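Local structure of IPT/TIG domain-containing protein BACOVA_02650 (Bacteroides ovatus, 5E7H) at residues Asn184-Ser197 / Met208-Asp220. The protein binds polysaccharide at the bacterial cell surface and probably captures xyloglucan before its transport into the periplasm for degradation. Residues are numbered along the deposited sequence; the frame is centred on the assembly and turned at random.
Sequences NFDAALNGYVPVSS and MQCSVSLSSVVAD. With ACT (acetate ion), chain G.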
# COMPACT_ATOMS: atom_id res chain seq x y z
N ASN A 184 9.89 17.24 8.70
CA ASN A 184 11.29 17.25 8.28
C ASN A 184 11.35 17.23 6.77
O ASN A 184 11.55 16.20 6.14
CB ASN A 184 12.07 16.07 8.86
CG ASN A 184 13.55 16.17 8.57
OD1 ASN A 184 13.99 17.13 7.94
ND2 ASN A 184 14.34 15.21 9.04
N PHE A 185 11.16 18.39 6.15
CA PHE A 185 11.05 18.42 4.70
C PHE A 185 12.39 18.19 4.00
O PHE A 185 12.42 17.75 2.84
CB PHE A 185 10.40 19.73 4.27
CG PHE A 185 8.97 19.84 4.71
CD1 PHE A 185 7.97 19.18 4.03
CD2 PHE A 185 8.65 20.58 5.83
CE1 PHE A 185 6.65 19.27 4.46
CE2 PHE A 185 7.34 20.67 6.27
CZ PHE A 185 6.35 20.01 5.58
N ASP A 186 13.49 18.44 4.70
CA ASP A 186 14.80 18.12 4.18
C ASP A 186 14.95 16.61 3.92
O ASP A 186 15.71 16.20 3.04
CB ASP A 186 15.87 18.59 5.16
CG ASP A 186 17.22 18.76 4.51
OD1 ASP A 186 17.29 19.37 3.42
OD2 ASP A 186 18.22 18.30 5.10
N ALA A 187 14.21 15.79 4.66
CA ALA A 187 14.31 14.34 4.54
C ALA A 187 13.22 13.73 3.67
O ALA A 187 13.17 12.53 3.47
CB ALA A 187 14.27 13.68 5.92
N ALA A 188 12.34 14.57 3.14
CA ALA A 188 11.17 14.05 2.42
C ALA A 188 11.50 13.36 1.10
O ALA A 188 12.54 13.61 0.49
CB ALA A 188 10.21 15.18 2.17
N LEU A 189 10.59 12.49 0.69
CA LEU A 189 10.63 11.88 -0.63
C LEU A 189 10.01 12.86 -1.59
O LEU A 189 8.87 13.25 -1.40
CB LEU A 189 9.89 10.55 -0.63
CG LEU A 189 9.65 9.88 -1.98
CD1 LEU A 189 10.99 9.53 -2.61
CD2 LEU A 189 8.78 8.64 -1.82
N ASN A 190 10.75 13.27 -2.61
CA ASN A 190 10.23 14.19 -3.61
C ASN A 190 10.27 13.58 -4.99
O ASN A 190 11.06 12.68 -5.27
CB ASN A 190 11.00 15.51 -3.60
CG ASN A 190 10.49 16.45 -2.54
OD1 ASN A 190 9.43 17.08 -2.68
ND2 ASN A 190 11.23 16.55 -1.46
N GLY A 191 9.42 14.10 -5.88
CA GLY A 191 9.42 13.68 -7.26
C GLY A 191 8.93 12.27 -7.51
O GLY A 191 9.29 11.65 -8.53
N TYR A 192 8.09 11.78 -6.62
CA TYR A 192 7.65 10.39 -6.66
C TYR A 192 6.45 10.18 -7.56
O TYR A 192 5.45 10.89 -7.46
CB TYR A 192 7.31 9.89 -5.25
CG TYR A 192 6.90 8.44 -5.19
CD1 TYR A 192 7.84 7.44 -5.41
CD2 TYR A 192 5.58 8.06 -4.96
CE1 TYR A 192 7.47 6.10 -5.38
CE2 TYR A 192 5.22 6.71 -4.93
CZ TYR A 192 6.17 5.76 -5.16
OH TYR A 192 5.83 4.41 -5.16
N VAL A 193 6.56 9.18 -8.43
CA VAL A 193 5.44 8.70 -9.22
C VAL A 193 5.10 7.28 -8.73
O VAL A 193 5.99 6.43 -8.73
CB VAL A 193 5.76 8.67 -10.72
CG1 VAL A 193 4.58 8.17 -11.53
CG2 VAL A 193 6.19 10.09 -11.20
N PRO A 194 3.86 7.05 -8.29
CA PRO A 194 3.48 5.71 -7.78
C PRO A 194 3.81 4.58 -8.74
O PRO A 194 3.45 4.66 -9.91
CB PRO A 194 1.99 5.83 -7.57
CG PRO A 194 1.78 7.29 -7.25
CD PRO A 194 2.74 8.01 -8.15
N VAL A 195 4.52 3.57 -8.23
CA VAL A 195 4.82 2.36 -8.99
C VAL A 195 4.55 1.16 -8.09
O VAL A 195 4.70 1.21 -6.89
CB VAL A 195 6.27 2.30 -9.50
CG1 VAL A 195 6.50 3.34 -10.60
CG2 VAL A 195 7.27 2.48 -8.37
N SER A 196 4.17 0.06 -8.72
CA SER A 196 3.81 -1.14 -7.99
C SER A 196 5.02 -1.86 -7.40
O SER A 196 6.03 -2.07 -8.09
CB SER A 196 3.07 -2.09 -8.93
OG SER A 196 2.99 -3.38 -8.35
N SER A 197 4.91 -2.26 -6.14
CA SER A 197 5.95 -3.07 -5.50
C SER A 197 6.02 -4.46 -6.12
O SER A 197 7.03 -5.16 -6.01
CB SER A 197 5.70 -3.17 -4.01
OG SER A 197 4.47 -3.81 -3.72
N MET A 208 -2.84 -0.86 -6.44
CA MET A 208 -1.53 -1.49 -6.29
C MET A 208 -0.96 -1.16 -4.92
O MET A 208 -1.35 -0.14 -4.30
CB MET A 208 -0.56 -1.02 -7.37
CG MET A 208 -0.43 0.46 -7.47
SD MET A 208 0.80 0.95 -8.71
CE MET A 208 0.50 2.71 -8.76
N GLN A 209 -0.07 -2.02 -4.45
CA GLN A 209 0.73 -1.69 -3.30
C GLN A 209 1.98 -0.95 -3.76
O GLN A 209 2.69 -1.41 -4.65
CB GLN A 209 1.13 -2.94 -2.53
CG GLN A 209 2.08 -2.65 -1.38
CD GLN A 209 2.43 -3.93 -0.62
OE1 GLN A 209 1.81 -4.26 0.40
NE2 GLN A 209 3.37 -4.67 -1.15
N CYS A 210 2.24 0.19 -3.13
CA CYS A 210 3.46 0.95 -3.32
C CYS A 210 4.31 0.82 -2.06
O CYS A 210 3.77 0.77 -0.96
CB CYS A 210 3.18 2.42 -3.57
SG CYS A 210 2.16 2.73 -5.03
N SER A 211 5.62 0.80 -2.23
CA SER A 211 6.56 0.62 -1.13
C SER A 211 7.78 1.49 -1.37
O SER A 211 8.33 1.49 -2.48
CB SER A 211 6.98 -0.86 -1.03
OG SER A 211 7.72 -1.09 0.14
N VAL A 212 8.21 2.22 -0.35
CA VAL A 212 9.51 2.91 -0.39
C VAL A 212 10.30 2.64 0.89
O VAL A 212 9.70 2.42 1.95
CB VAL A 212 9.36 4.43 -0.60
CG1 VAL A 212 8.69 4.73 -1.94
CG2 VAL A 212 8.59 5.09 0.54
N SER A 213 11.63 2.65 0.82
CA SER A 213 12.41 2.59 2.05
C SER A 213 12.00 3.73 2.97
O SER A 213 11.83 4.88 2.53
CB SER A 213 13.91 2.67 1.76
OG SER A 213 14.36 1.50 1.10
N LEU A 214 11.85 3.45 4.26
CA LEU A 214 11.48 4.51 5.17
C LEU A 214 12.59 5.56 5.24
O LEU A 214 12.31 6.73 5.50
CB LEU A 214 11.17 3.95 6.57
CG LEU A 214 10.57 4.95 7.58
CD1 LEU A 214 9.25 5.54 7.08
CD2 LEU A 214 10.35 4.28 8.95
N SER A 215 13.84 5.17 4.97
CA SER A 215 14.94 6.13 4.94
C SER A 215 14.78 7.19 3.84
O SER A 215 15.48 8.21 3.87
CB SER A 215 16.27 5.39 4.76
OG SER A 215 16.33 4.71 3.52
N SER A 216 13.91 6.94 2.86
CA SER A 216 13.68 7.94 1.81
C SER A 216 12.77 9.07 2.28
O SER A 216 12.64 10.07 1.56
CB SER A 216 13.12 7.29 0.55
OG SER A 216 11.78 6.90 0.72
N VAL A 217 12.17 8.95 3.46
CA VAL A 217 11.37 10.05 4.00
C VAL A 217 11.75 10.37 5.46
O VAL A 217 11.37 11.42 5.97
CB VAL A 217 9.80 9.83 3.79
CG1 VAL A 217 9.45 8.60 3.03
CG2 VAL A 217 8.94 10.10 5.01
N VAL A 218 12.63 9.56 6.07
CA VAL A 218 13.03 9.73 7.47
C VAL A 218 14.56 9.70 7.56
O VAL A 218 15.18 8.77 7.05
CB VAL A 218 12.42 8.61 8.36
CG1 VAL A 218 13.06 8.61 9.77
CG2 VAL A 218 10.88 8.73 8.41
N ALA A 219 15.15 10.70 8.22
CA ALA A 219 16.60 10.86 8.28
C ALA A 219 17.25 10.24 9.53
O ALA A 219 18.47 10.14 9.61
CB ALA A 219 16.95 12.32 8.22
N ASP A 220 16.43 9.86 10.50
CA ASP A 220 16.91 9.39 11.79
C ASP A 220 17.50 7.97 11.72
O ASP A 220 17.23 7.21 10.78
CB ASP A 220 15.76 9.45 12.79
CG ASP A 220 15.07 10.80 12.78
OD1 ASP A 220 15.62 11.74 13.37
OD2 ASP A 220 14.01 10.92 12.13
C ACT G . 13.12 21.13 6.79
O ACT G . 13.79 20.14 7.18
OXT ACT G . 13.49 21.83 5.82
CH3 ACT G . 11.84 21.49 7.50
O HOH W 1 10.04 13.82 5.58
O HOH W 2 13.41 12.47 9.81
O HOH W 3 15.34 11.01 3.78
O HOH W 4 14.28 10.90 -0.37
O HOH W 5 8.03 2.77 -4.92
O HOH W 6 6.61 0.36 -5.01
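Two torsions bring S197 and Q209 together. The hydroxyl of S197 sits between its own backbone N and carbonyl carbon (chi1 62°), facing the amide of Q209. CG of Q209 is anti to the backbone N (chi1 174°) and the chain runs on extended, which carries NE2 to that hydroxyl. Q209 NE2 donates to S197 OG at 2.9 Å, nearly straight and in the amide plane. S197 N donates to Q209 O at 2.8 Å. The other end of the amide, OE1, is held by R256 and by the backbone N of T11. With an alanine at Q209, S197 OG would probably lose its amide donor, and R256 and T11 their shared acceptor. Next along, the thioether of M208 lies against the loop: M208 CE touches P194 CB at 3.7 Å, and SD lies beside the backbone of S196. Both segments belong to the C-terminal xyloglucan-binding domain. Strand 207-213 pairs with 160-168, and strand 189-192 is an edge of a different antiparallel sheet, paired with 176-181. The contact therefore joins two sheets. G191 and Y192 form a G1 beta bulge opposite F177. V212 CG1 touches both L189 CD2 and Y192 CE1 at 3.9 Å; the leucine meets it tip to tip, the tyrosine at a slant. Water links Y192 OH to S211 O. Farther on, A187 CB packs on A219 CB at 3.8 Å, and V217 CA makes a CA-H...O contact of 3.1 Å with A187 O. One water accepts from N184 ND2 and A219 N and donates to D220 OD2.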